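Local coordinates for protein porin (Rhodobacter capsulatus, PDB 3POR) that forms homotrimers whose channels in the bacterial outer membrane let small hydrophilic solutes, up to about 0.6 kDa, diffuse passively, at residues A[227-232]-A[250-255]; A[213-218]-A[256-261]; A[179-184]-A[204-209]; A[95-100]-A[287-292]. All coordinates share one frame; numbering follows the deposited sequence.

Interactions 1 to 3 lie on one side of the 16-stranded antiparallel barrel; all four touch the same bound detergent molecule. Interaction 3 comes first among the barrel strands, pairing 181-192 with 195-207. Interaction 1 pairs the next two strands, 226-240 and 243-254, its centre about 11 Å from that of interaction 3. Interaction 2 packs the end of helix 208-214 against the start of strand 258-272, its centre about 10 Å from that of interaction 1, which it encloses in sequence. Interaction 4 encloses all three and joins two loops, its centre about 24 Å from that of interaction 3. Interactions 1, 2 and 3 touch one another, and interaction 4 meets interaction 1 through G99 and Q250.

Interaction 1 (A[227-232]-A[250-255]); sequences VDHKAY and QVLDID. With C8E ((hydroxyethyloxy)tri(ethyloxy)octane), chain B.
The CG2 methyl of V251 is a knob that sits over one face of the Y232 ring. It lies 3.6 Å from the ring centroid, 24° off the normal and offset toward the rim, a CH-pi contact. The methyl is nearest to the CZ side of the ring, while CG1 of the same valine reaches CE1. Y232 CG stands between its backbone N and carbonyl carbon (chi1 48°), which folds the ring back over the neighbouring strand. With an alanine here instead of Y232, the V251 methyls would probably lose their cover and a gap would open beside them. On this face K230 also stretches out, and its CE passes 3.4 Å from D253 OD2; the salt bridge from K230 NZ to the same OD2 is long, 4.0 Å. The two strands form an antiparallel beta hairpin of the porin barrel. The pairs K230-D253 and Y232-V251 are hydrogen-bonded, with V251 N to Y232 O at 2.7 Å. The pairs H229-I254 and A231-L252 are non-hydrogen-bonded. Their side chains line the opposite face, where L252 CD1 fills the hollow between A231 CB (4.0 Å) and the edge of the H229 ring. L252 CD2 meets detergent atom C10 at 3.6 Å. H229 NE2 is hydrogen-bonded to Q183 of the neighbouring hairpin. At the strand end, V227 CG2 presses on I254 CG2 at 3.5 Å.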
# COMPACT_ATOMS: atom_id res chain seq x y z
N VAL A 227 -1.64 15.80 37.56
CA VAL A 227 -2.90 15.76 38.30
C VAL A 227 -3.17 14.28 38.58
O VAL A 227 -2.70 13.44 37.81
CB VAL A 227 -4.02 16.33 37.47
CG1 VAL A 227 -3.78 17.81 37.39
CG2 VAL A 227 -4.10 15.68 36.10
N ASP A 228 -3.90 13.88 39.60
CA ASP A 228 -4.22 12.51 39.90
C ASP A 228 -5.48 12.09 39.19
O ASP A 228 -6.38 12.89 39.05
CB ASP A 228 -4.48 12.33 41.36
CG ASP A 228 -3.36 12.69 42.31
OD1 ASP A 228 -2.23 12.95 41.88
OD2 ASP A 228 -3.63 12.71 43.52
N HIS A 229 -5.65 10.84 38.78
CA HIS A 229 -6.84 10.39 38.04
C HIS A 229 -7.21 9.00 38.52
O HIS A 229 -6.33 8.35 39.09
CB HIS A 229 -6.58 10.27 36.56
CG HIS A 229 -5.62 9.12 36.20
ND1 HIS A 229 -4.35 8.92 36.59
CD2 HIS A 229 -5.96 8.11 35.34
CE1 HIS A 229 -3.90 7.84 36.00
NE2 HIS A 229 -4.88 7.38 35.26
N LYS A 230 -8.41 8.49 38.31
CA LYS A 230 -8.67 7.10 38.58
C LYS A 230 -9.65 6.78 37.49
O LYS A 230 -10.45 7.65 37.12
CB LYS A 230 -9.25 6.95 39.96
CG LYS A 230 -10.70 7.17 40.13
CD LYS A 230 -10.79 7.65 41.56
CE LYS A 230 -12.23 8.17 41.76
NZ LYS A 230 -12.41 8.93 42.99
N ALA A 231 -9.58 5.59 36.93
CA ALA A 231 -10.47 5.25 35.84
C ALA A 231 -11.12 3.96 36.23
O ALA A 231 -10.44 3.26 36.98
CB ALA A 231 -9.64 5.05 34.58
N TYR A 232 -12.33 3.57 35.83
CA TYR A 232 -12.82 2.19 36.06
C TYR A 232 -14.01 1.80 35.15
O TYR A 232 -14.61 2.70 34.56
CB TYR A 232 -13.23 1.93 37.53
CG TYR A 232 -14.11 2.97 38.20
CD1 TYR A 232 -15.50 2.87 38.09
CD2 TYR A 232 -13.50 4.03 38.86
CE1 TYR A 232 -16.31 3.85 38.63
CE2 TYR A 232 -14.29 5.03 39.40
CZ TYR A 232 -15.68 4.92 39.28
OH TYR A 232 -16.47 5.92 39.81
N GLN A 250 -17.79 3.06 31.63
CA GLN A 250 -16.48 3.32 32.19
C GLN A 250 -16.47 4.74 32.70
O GLN A 250 -17.27 5.58 32.23
CB GLN A 250 -15.38 3.27 31.19
CG GLN A 250 -15.62 2.48 29.94
CD GLN A 250 -14.29 2.23 29.25
OE1 GLN A 250 -13.27 2.03 29.93
NE2 GLN A 250 -14.23 2.22 27.92
N VAL A 251 -15.60 5.07 33.65
CA VAL A 251 -15.50 6.43 34.06
C VAL A 251 -14.06 6.74 34.21
O VAL A 251 -13.24 5.92 34.61
CB VAL A 251 -16.26 6.79 35.40
CG1 VAL A 251 -17.43 5.84 35.58
CG2 VAL A 251 -15.33 6.85 36.56
N LEU A 252 -13.82 8.00 33.87
CA LEU A 252 -12.52 8.62 34.04
C LEU A 252 -12.77 9.84 34.91
O LEU A 252 -13.63 10.67 34.57
CB LEU A 252 -11.98 9.04 32.69
CG LEU A 252 -10.60 9.64 32.55
CD1 LEU A 252 -9.46 8.81 33.18
CD2 LEU A 252 -10.42 9.78 31.04
N ASP A 253 -12.11 9.89 36.06
CA ASP A 253 -12.22 11.03 36.93
C ASP A 253 -10.81 11.55 37.06
O ASP A 253 -9.92 10.90 37.64
CB ASP A 253 -12.76 10.67 38.36
CG ASP A 253 -14.25 10.22 38.62
OD1 ASP A 253 -15.22 10.48 37.88
OD2 ASP A 253 -14.47 9.57 39.65
N ILE A 254 -10.51 12.70 36.45
CA ILE A 254 -9.19 13.31 36.61
C ILE A 254 -9.45 14.45 37.53
O ILE A 254 -10.28 15.34 37.34
CB ILE A 254 -8.69 13.85 35.34
CG1 ILE A 254 -8.80 12.83 34.23
CG2 ILE A 254 -7.31 14.30 35.65
CD1 ILE A 254 -8.31 13.22 32.85
N ASP A 255 -8.78 14.34 38.63
CA ASP A 255 -9.02 15.22 39.74
C ASP A 255 -8.68 16.66 39.40
O ASP A 255 -7.73 16.91 38.69
CB ASP A 255 -8.20 14.65 40.86
CG ASP A 255 -7.32 15.62 41.64
OD1 ASP A 255 -7.87 16.20 42.60
OD2 ASP A 255 -6.13 15.82 41.30
C1 C8E B . -5.86 8.04 31.56
C2 C8E B . -5.17 8.19 30.21
C3 C8E B . -6.26 8.27 29.21
C4 C8E B . -5.44 8.17 27.99
C5 C8E B . -6.39 7.89 26.88
C6 C8E B . -7.65 8.82 26.76
C7 C8E B . -9.08 8.23 27.21
C8 C8E B . -10.31 8.84 26.49
O9 C8E B . -11.62 8.47 26.90
C10 C8E B . -12.15 9.32 27.91
C11 C8E B . -12.96 10.56 27.58
O12 C8E B . -14.23 10.46 26.95
C13 C8E B . -14.10 10.68 25.56
C14 C8E B . -13.50 12.00 25.18
O15 C8E B . -14.09 13.15 25.76
C16 C8E B . -13.86 14.27 24.89
C17 C8E B . -14.89 14.91 23.90
O18 C8E B . -15.68 14.19 22.89
C19 C8E B . -15.14 14.14 21.54
C20 C8E B . -15.60 15.14 20.45
O21 C8E B . -15.39 16.50 20.84

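Interaction 2 (A[213-218]-A[256-261]); sequences AVFDLT and TIDDVT. With C8E ((hydroxyethyloxy)tri(ethyloxy)octane), chain B.
The F215 ring carries D258 CB over the centre of one face, 3.7 Å from the centroid and 11° off the normal. This is a CH-pi contact made by the methylene of an acid. V260 CG1 comes in obliquely, 3.4 Å from F215 CE1, and I257 CG2 stands off CD2 at 4.3 Å, also obliquely. The ring is delivered by the end of helix 208-214, which a Schellman motif closes: D216, with positive phi, is the C-prime residue. On the other side is a classic beta bulge, in which I257 and D258 both face I254 of the neighbouring barrel strand. The bulge falls where strand 258-272 begins. F215 CG is anti to the carbonyl carbon (chi1 -71°), and this carries the ring out from the helix end to the strand. The D258 carboxylate is turned 34° from the ring plane, with OD2 3.9 Å from F215 CD1. Its OD1 accepts a weak hydrogen bond from D259 N. L217, just past the helix, adds a smaller apolar touch with CD1 on I257 CG2. I254 and L286 also pack on F215, so the buried ring is wedged between the helix end and the barrel wall. The detergent runs along one flank and touches both segments: V214 O is 3.5 Å from its C16, and V260 CG1 is 3.8 Å from its C11.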
# COMPACT_ATOMS: atom_id res chain seq x y z
N ALA A 213 -6.18 18.37 27.73
CA ALA A 213 -6.42 18.09 26.33
C ALA A 213 -7.37 16.91 26.10
O ALA A 213 -8.14 16.93 25.14
CB ALA A 213 -5.21 17.69 25.65
N VAL A 214 -7.40 15.85 26.94
CA VAL A 214 -8.34 14.73 26.84
C VAL A 214 -9.78 15.22 26.76
O VAL A 214 -10.60 14.75 25.95
CB VAL A 214 -8.10 13.78 28.09
CG1 VAL A 214 -9.25 12.81 28.27
CG2 VAL A 214 -6.83 12.97 27.91
N PHE A 215 -10.09 16.18 27.65
CA PHE A 215 -11.43 16.74 27.75
C PHE A 215 -11.59 17.95 26.90
O PHE A 215 -12.58 18.68 27.04
CB PHE A 215 -11.77 17.17 29.11
CG PHE A 215 -11.96 16.00 30.01
CD1 PHE A 215 -13.23 15.43 30.09
CD2 PHE A 215 -10.88 15.49 30.71
CE1 PHE A 215 -13.39 14.32 30.90
CE2 PHE A 215 -11.07 14.38 31.51
CZ PHE A 215 -12.32 13.79 31.61
N ASP A 216 -10.58 18.19 26.05
CA ASP A 216 -10.55 19.23 25.04
C ASP A 216 -10.50 20.72 25.46
O ASP A 216 -11.02 21.65 24.81
CB ASP A 216 -11.74 18.79 24.22
CG ASP A 216 -11.79 19.14 22.77
OD1 ASP A 216 -10.80 19.70 22.26
OD2 ASP A 216 -12.86 18.83 22.21
N LEU A 217 -9.72 20.97 26.54
CA LEU A 217 -9.61 22.25 27.22
C LEU A 217 -8.30 22.91 26.88
O LEU A 217 -7.30 22.17 26.84
CB LEU A 217 -9.68 21.99 28.71
CG LEU A 217 -10.94 21.34 29.30
CD1 LEU A 217 -10.74 21.09 30.78
CD2 LEU A 217 -12.13 22.22 29.11
N THR A 218 -8.20 24.23 26.65
CA THR A 218 -6.89 24.81 26.42
C THR A 218 -6.03 24.55 27.65
O THR A 218 -6.49 24.43 28.80
CB THR A 218 -6.85 26.39 26.18
OG1 THR A 218 -7.86 27.00 26.94
CG2 THR A 218 -7.07 26.78 24.75
N THR A 256 -9.43 17.63 39.92
CA THR A 256 -9.27 19.04 39.63
C THR A 256 -9.50 19.29 38.14
O THR A 256 -9.43 20.45 37.77
CB THR A 256 -7.84 19.70 40.00
OG1 THR A 256 -6.82 19.28 39.09
CG2 THR A 256 -7.40 19.33 41.41
N ILE A 257 -9.75 18.35 37.22
CA ILE A 257 -10.01 18.71 35.84
C ILE A 257 -11.40 18.26 35.41
O ILE A 257 -12.11 19.19 35.11
CB ILE A 257 -8.89 18.13 34.97
CG1 ILE A 257 -7.61 18.91 35.21
CG2 ILE A 257 -9.25 18.25 33.52
CD1 ILE A 257 -6.32 18.23 34.81
N ASP A 258 -11.97 17.05 35.30
CA ASP A 258 -13.34 16.83 34.85
C ASP A 258 -13.59 15.35 35.00
O ASP A 258 -12.70 14.55 35.30
CB ASP A 258 -13.58 17.21 33.37
CG ASP A 258 -15.02 17.69 32.99
OD1 ASP A 258 -15.95 17.48 33.78
OD2 ASP A 258 -15.21 18.29 31.91
N ASP A 259 -14.83 14.92 34.84
CA ASP A 259 -15.23 13.55 35.00
C ASP A 259 -16.14 13.29 33.89
O ASP A 259 -16.98 14.15 33.55
CB ASP A 259 -16.05 13.33 36.16
CG ASP A 259 -15.31 13.60 37.45
OD1 ASP A 259 -14.13 14.03 37.51
OD2 ASP A 259 -15.95 13.32 38.46
N VAL A 260 -15.96 12.07 33.39
CA VAL A 260 -16.82 11.62 32.36
C VAL A 260 -17.02 10.14 32.60
O VAL A 260 -16.15 9.47 33.18
CB VAL A 260 -16.17 11.95 31.03
CG1 VAL A 260 -14.90 11.22 30.79
CG2 VAL A 260 -17.16 11.60 29.96
N THR A 261 -18.31 9.82 32.40
CA THR A 261 -18.85 8.50 32.23
C THR A 261 -19.25 8.30 30.77
O THR A 261 -19.99 9.12 30.18
CB THR A 261 -20.06 8.31 33.04
OG1 THR A 261 -19.62 8.46 34.38
CG2 THR A 261 -20.70 6.96 32.80
C1 C8E B . -5.86 8.04 31.56
C2 C8E B . -5.17 8.19 30.21
C3 C8E B . -6.26 8.27 29.21
C4 C8E B . -5.44 8.17 27.99
C5 C8E B . -6.39 7.89 26.88
C6 C8E B . -7.65 8.82 26.76
C7 C8E B . -9.08 8.23 27.21
C8 C8E B . -10.31 8.84 26.49
O9 C8E B . -11.62 8.47 26.90
C10 C8E B . -12.15 9.32 27.91
C11 C8E B . -12.96 10.56 27.58
O12 C8E B . -14.23 10.46 26.95
C13 C8E B . -14.10 10.68 25.56
C14 C8E B . -13.50 12.00 25.18
O15 C8E B . -14.09 13.15 25.76
C16 C8E B . -13.86 14.27 24.89
C17 C8E B . -14.89 14.91 23.90
O18 C8E B . -15.68 14.19 22.89
C19 C8E B . -15.14 14.14 21.54
C20 C8E B . -15.60 15.14 20.45
O21 C8E B . -15.39 16.50 20.84

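Interaction 3 (A[179-184]-A[204-209]); sequences ADMEQL and GELDRD. With C8E ((hydroxyethyloxy)tri(ethyloxy)octane), chain B.
M181 reaches across to E205, L206 and D207 in an antiparallel beta hairpin of the barrel wall. Its CB lies 3.7 Å from E205 O. CG is anti to the carbonyl carbon, a torsion that sets CG and SD beside D207 N. At SD it takes a weak hydrogen bond from D207 N, 3.5 Å long but nearly straight at 170°. SD also touches L206 CA and CD2. The chain then bends at chi3 and ends in CE; F210 of the following helix packs on this side chain. The strands themselves are held by E182 and E205, a hydrogen-bonded pair, with E182 N to E205 O at 2.9 Å. On that face the two side chains cross at about a right angle, their carboxylate planes 76° apart. E182 OE1 and E205 OE2 are only 3.1 Å apart, so one of the acids is likely to be more easily protonated than usual. E205 CG lies between the backbone N and the carbonyl carbon, and a bend at chi2 brings OE1 to 2.7 Å from D180 O. G204 lies opposite Q183, where a side chain would strike E182 O. D207 ends the strand and is the N-cap of helix 208-214: its OD2 accepts from F210 N. Its OD1 accepts from A179 N at 2.7 Å, met on the anti side and 25° out of the carboxylate plane.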
# COMPACT_ATOMS: atom_id res chain seq x y z
N ALA A 179 4.74 16.49 32.90
CA ALA A 179 4.95 15.56 33.96
C ALA A 179 5.07 14.13 33.40
O ALA A 179 4.65 13.81 32.28
CB ALA A 179 3.79 15.64 34.88
N ASP A 180 5.78 13.27 34.13
CA ASP A 180 5.76 11.82 33.93
C ASP A 180 4.36 11.29 34.18
O ASP A 180 3.59 11.87 34.93
CB ASP A 180 6.67 11.15 34.89
CG ASP A 180 8.13 11.51 34.68
OD1 ASP A 180 8.46 12.07 33.65
OD2 ASP A 180 8.95 11.21 35.54
N MET A 181 3.94 10.22 33.56
CA MET A 181 2.56 9.79 33.75
C MET A 181 2.70 8.36 34.22
O MET A 181 3.65 7.70 33.81
CB MET A 181 1.84 9.86 32.46
CG MET A 181 2.03 11.22 31.89
SD MET A 181 0.64 11.54 30.84
CE MET A 181 1.66 11.79 29.45
N GLU A 182 1.83 7.85 35.06
CA GLU A 182 1.94 6.51 35.53
C GLU A 182 0.54 6.04 35.79
O GLU A 182 -0.36 6.84 36.07
CB GLU A 182 2.77 6.56 36.74
CG GLU A 182 2.17 5.83 37.92
CD GLU A 182 2.46 6.45 39.26
OE1 GLU A 182 3.41 7.27 39.33
OE2 GLU A 182 1.73 6.09 40.22
N GLN A 183 0.36 4.74 35.72
CA GLN A 183 -0.93 4.19 35.99
C GLN A 183 -0.71 2.79 36.50
O GLN A 183 0.25 2.11 36.12
CB GLN A 183 -1.73 4.22 34.73
CG GLN A 183 -3.11 3.76 34.94
CD GLN A 183 -3.96 4.03 33.74
OE1 GLN A 183 -4.63 5.02 33.75
NE2 GLN A 183 -4.12 3.30 32.67
N LEU A 184 -1.57 2.42 37.45
CA LEU A 184 -1.65 1.10 38.03
C LEU A 184 -3.00 0.48 37.71
O LEU A 184 -4.03 1.17 37.84
CB LEU A 184 -1.48 1.21 39.48
CG LEU A 184 -1.34 -0.15 40.14
CD1 LEU A 184 -0.06 -0.95 39.79
CD2 LEU A 184 -1.37 0.18 41.60
N GLY A 204 -3.59 6.59 39.01
CA GLY A 204 -2.23 7.05 38.89
C GLY A 204 -2.25 8.54 38.78
O GLY A 204 -3.11 9.16 39.43
N GLU A 205 -1.41 9.06 37.87
CA GLU A 205 -1.22 10.46 37.67
C GLU A 205 -0.83 10.70 36.24
O GLU A 205 -0.12 9.92 35.61
CB GLU A 205 -0.15 11.00 38.62
CG GLU A 205 1.19 10.27 38.78
CD GLU A 205 2.36 10.64 37.85
OE1 GLU A 205 2.38 11.79 37.39
OE2 GLU A 205 3.28 9.83 37.61
N LEU A 206 -1.39 11.79 35.74
CA LEU A 206 -1.33 12.25 34.37
C LEU A 206 -0.64 13.61 34.25
O LEU A 206 -0.63 14.36 35.22
CB LEU A 206 -2.77 12.40 33.79
CG LEU A 206 -3.69 11.21 33.52
CD1 LEU A 206 -4.85 11.61 32.64
CD2 LEU A 206 -2.91 10.15 32.73
N ASP A 207 -0.04 14.04 33.16
CA ASP A 207 0.39 15.41 33.03
C ASP A 207 -0.83 16.34 32.89
O ASP A 207 -1.68 16.06 32.02
CB ASP A 207 1.23 15.53 31.80
CG ASP A 207 1.54 16.97 31.37
OD1 ASP A 207 2.46 17.54 31.94
OD2 ASP A 207 0.87 17.51 30.49
N ARG A 208 -0.93 17.48 33.60
CA ARG A 208 -2.06 18.40 33.61
C ARG A 208 -2.62 18.75 32.26
O ARG A 208 -3.81 18.60 31.93
CB ARG A 208 -1.62 19.65 34.33
CG ARG A 208 -2.62 20.82 34.21
CD ARG A 208 -2.03 22.15 34.55
NE ARG A 208 -1.15 22.66 33.53
CZ ARG A 208 0.08 23.06 33.86
NH1 ARG A 208 0.46 22.98 35.14
NH2 ARG A 208 0.90 23.62 32.95
N ASP A 209 -1.74 19.23 31.42
CA ASP A 209 -2.25 19.68 30.15
C ASP A 209 -2.57 18.49 29.26
O ASP A 209 -3.51 18.62 28.47
CB ASP A 209 -1.22 20.66 29.58
CG ASP A 209 -1.12 22.02 30.33
OD1 ASP A 209 -2.14 22.50 30.86
OD2 ASP A 209 -0.02 22.61 30.40
C1 C8E B . -5.86 8.04 31.56
C2 C8E B . -5.17 8.19 30.21
C3 C8E B . -6.26 8.27 29.21
C4 C8E B . -5.44 8.17 27.99
C5 C8E B . -6.39 7.89 26.88
C6 C8E B . -7.65 8.82 26.76
C7 C8E B . -9.08 8.23 27.21
C8 C8E B . -10.31 8.84 26.49
O9 C8E B . -11.62 8.47 26.90
C10 C8E B . -12.15 9.32 27.91
C11 C8E B . -12.96 10.56 27.58
O12 C8E B . -14.23 10.46 26.95
C13 C8E B . -14.10 10.68 25.56
C14 C8E B . -13.50 12.00 25.18
O15 C8E B . -14.09 13.15 25.76
C16 C8E B . -13.86 14.27 24.89
C17 C8E B . -14.89 14.91 23.90
O18 C8E B . -15.68 14.19 22.89
C19 C8E B . -15.14 14.14 21.54
C20 C8E B . -15.60 15.14 20.45
O21 C8E B . -15.39 16.50 20.84

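Interaction 4 (A[95-100]-A[287-292]); sequences DDRGGN and PNSDMV. With C8E ((hydroxyethyloxy)tri(ethyloxy)octane), chain B.
In the long loop between barrel strands 68-73 and 118-125, R97 reaches across to D290, in the loop before the last strand, and V292, the first residue of that strand. R97 NE donates to D290 O at 2.6 Å, with an N-H...O angle of 139°. NH2 gives the same oxygen a second, weak bond of 3.2 Å, so one backbone carbonyl is gripped by two nitrogens at the edge of the guanidinium. V292 CG1 lies over one face of that group, 3.7 Å above its plane and offset toward the rim. The arginine folds at chi2 (-70°), which turns NE and NH2 toward D290 O. Farther back, R97 CD is 4.0 Å from S289 OG, whose hydroxyl is hydrogen-bonded to N284. D96 adds its CB against V292 CG1 at 3.8 Å, so the valine touches both residues. Were R97 an alanine, D290 O would probably be left without these two donors and the valine methyl uncovered. D95 to G98 form a type I beta turn, closed by G98 N to D95 O. R97 O, at the same turn, bonds to N284 and lies 3.5 Å from detergent atom C13. This long loop follows the fifth strand, a position consistent with the inward-folded constriction loop of 16-stranded porins.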
# COMPACT_ATOMS: atom_id res chain seq x y z
N ASP A 95 -16.43 4.29 18.74
CA ASP A 95 -15.41 4.90 19.57
C ASP A 95 -15.57 6.40 19.81
O ASP A 95 -14.90 6.98 20.66
CB ASP A 95 -14.03 4.61 18.93
CG ASP A 95 -13.26 3.39 19.49
OD1 ASP A 95 -13.74 2.73 20.43
OD2 ASP A 95 -12.16 3.09 18.98
N ASP A 96 -16.55 7.03 19.17
CA ASP A 96 -16.65 8.49 19.15
C ASP A 96 -16.70 9.27 20.43
O ASP A 96 -16.02 10.29 20.59
CB ASP A 96 -17.85 8.90 18.39
CG ASP A 96 -17.68 8.56 16.93
OD1 ASP A 96 -17.60 7.35 16.61
OD2 ASP A 96 -17.64 9.54 16.14
N ARG A 97 -17.55 8.71 21.29
CA ARG A 97 -17.75 9.27 22.59
C ARG A 97 -16.80 8.63 23.67
O ARG A 97 -17.03 8.81 24.88
CB ARG A 97 -19.25 9.08 22.83
CG ARG A 97 -20.20 9.85 21.87
CD ARG A 97 -20.25 11.38 22.03
NE ARG A 97 -20.90 12.07 20.91
CZ ARG A 97 -20.32 12.39 19.72
NH1 ARG A 97 -19.02 12.12 19.47
NH2 ARG A 97 -21.07 12.88 18.69
N GLY A 98 -15.71 7.90 23.33
CA GLY A 98 -14.82 7.28 24.33
C GLY A 98 -14.41 5.82 24.07
O GLY A 98 -13.30 5.35 24.39
N GLY A 99 -15.37 5.07 23.53
CA GLY A 99 -15.12 3.71 23.11
C GLY A 99 -15.10 2.71 24.23
O GLY A 99 -15.30 2.96 25.43
N ASN A 100 -14.92 1.51 23.72
CA ASN A 100 -14.90 0.29 24.53
C ASN A 100 -13.51 0.02 25.04
O ASN A 100 -13.30 -0.89 25.82
CB ASN A 100 -15.40 -0.90 23.70
CG ASN A 100 -14.50 -1.18 22.55
OD1 ASN A 100 -14.34 -0.32 21.70
ND2 ASN A 100 -13.80 -2.28 22.44
N PRO A 287 -21.85 17.36 28.84
CA PRO A 287 -22.28 18.56 28.12
C PRO A 287 -22.71 18.56 26.65
O PRO A 287 -23.91 18.66 26.40
CB PRO A 287 -21.12 19.50 28.42
CG PRO A 287 -20.61 19.01 29.80
CD PRO A 287 -21.50 17.82 30.19
N ASN A 288 -21.81 18.55 25.65
CA ASN A 288 -22.29 18.46 24.25
C ASN A 288 -23.08 17.18 23.95
O ASN A 288 -24.25 17.27 23.53
CB ASN A 288 -21.14 18.47 23.18
CG ASN A 288 -21.42 17.77 21.81
OD1 ASN A 288 -22.17 18.24 20.95
ND2 ASN A 288 -20.87 16.58 21.53
N SER A 289 -22.37 16.06 24.23
CA SER A 289 -22.69 14.73 23.76
C SER A 289 -24.09 14.20 23.37
O SER A 289 -25.16 14.00 24.01
CB SER A 289 -21.98 13.86 24.78
OG SER A 289 -20.63 14.33 24.76
N ASP A 290 -23.88 14.08 22.05
CA ASP A 290 -24.88 13.62 21.10
C ASP A 290 -24.57 12.15 20.87
O ASP A 290 -23.45 11.81 20.54
CB ASP A 290 -24.72 14.41 19.80
CG ASP A 290 -25.98 15.19 19.40
OD1 ASP A 290 -27.08 14.60 19.38
OD2 ASP A 290 -25.83 16.39 19.09
N MET A 291 -25.50 11.23 21.08
CA MET A 291 -25.24 9.86 20.76
C MET A 291 -24.85 9.63 19.32
O MET A 291 -25.34 10.34 18.43
CB MET A 291 -26.43 9.03 21.01
CG MET A 291 -27.70 9.44 20.31
SD MET A 291 -28.81 8.01 20.44
CE MET A 291 -28.63 7.62 22.17
N VAL A 292 -23.96 8.65 19.18
CA VAL A 292 -23.59 8.09 17.90
C VAL A 292 -24.18 6.69 17.95
O VAL A 292 -24.50 6.13 19.01
CB VAL A 292 -22.13 7.99 17.74
CG1 VAL A 292 -21.55 9.35 17.56
CG2 VAL A 292 -21.56 7.40 18.97
C1 C8E B . -5.86 8.04 31.56
C2 C8E B . -5.17 8.19 30.21
C3 C8E B . -6.26 8.27 29.21
C4 C8E B . -5.44 8.17 27.99
C5 C8E B . -6.39 7.89 26.88
C6 C8E B . -7.65 8.82 26.76
C7 C8E B . -9.08 8.23 27.21
C8 C8E B . -10.31 8.84 26.49
O9 C8E B . -11.62 8.47 26.90
C10 C8E B . -12.15 9.32 27.91
C11 C8E B . -12.96 10.56 27.58
O12 C8E B . -14.23 10.46 26.95
C13 C8E B . -14.10 10.68 25.56
C14 C8E B . -13.50 12.00 25.18
O15 C8E B . -14.09 13.15 25.76
C16 C8E B . -13.86 14.27 24.89
C17 C8E B . -14.89 14.91 23.90
O18 C8E B . -15.68 14.19 22.89
C19 C8E B . -15.14 14.14 21.54
C20 C8E B . -15.60 15.14 20.45
O21 C8E B . -15.39 16.50 20.84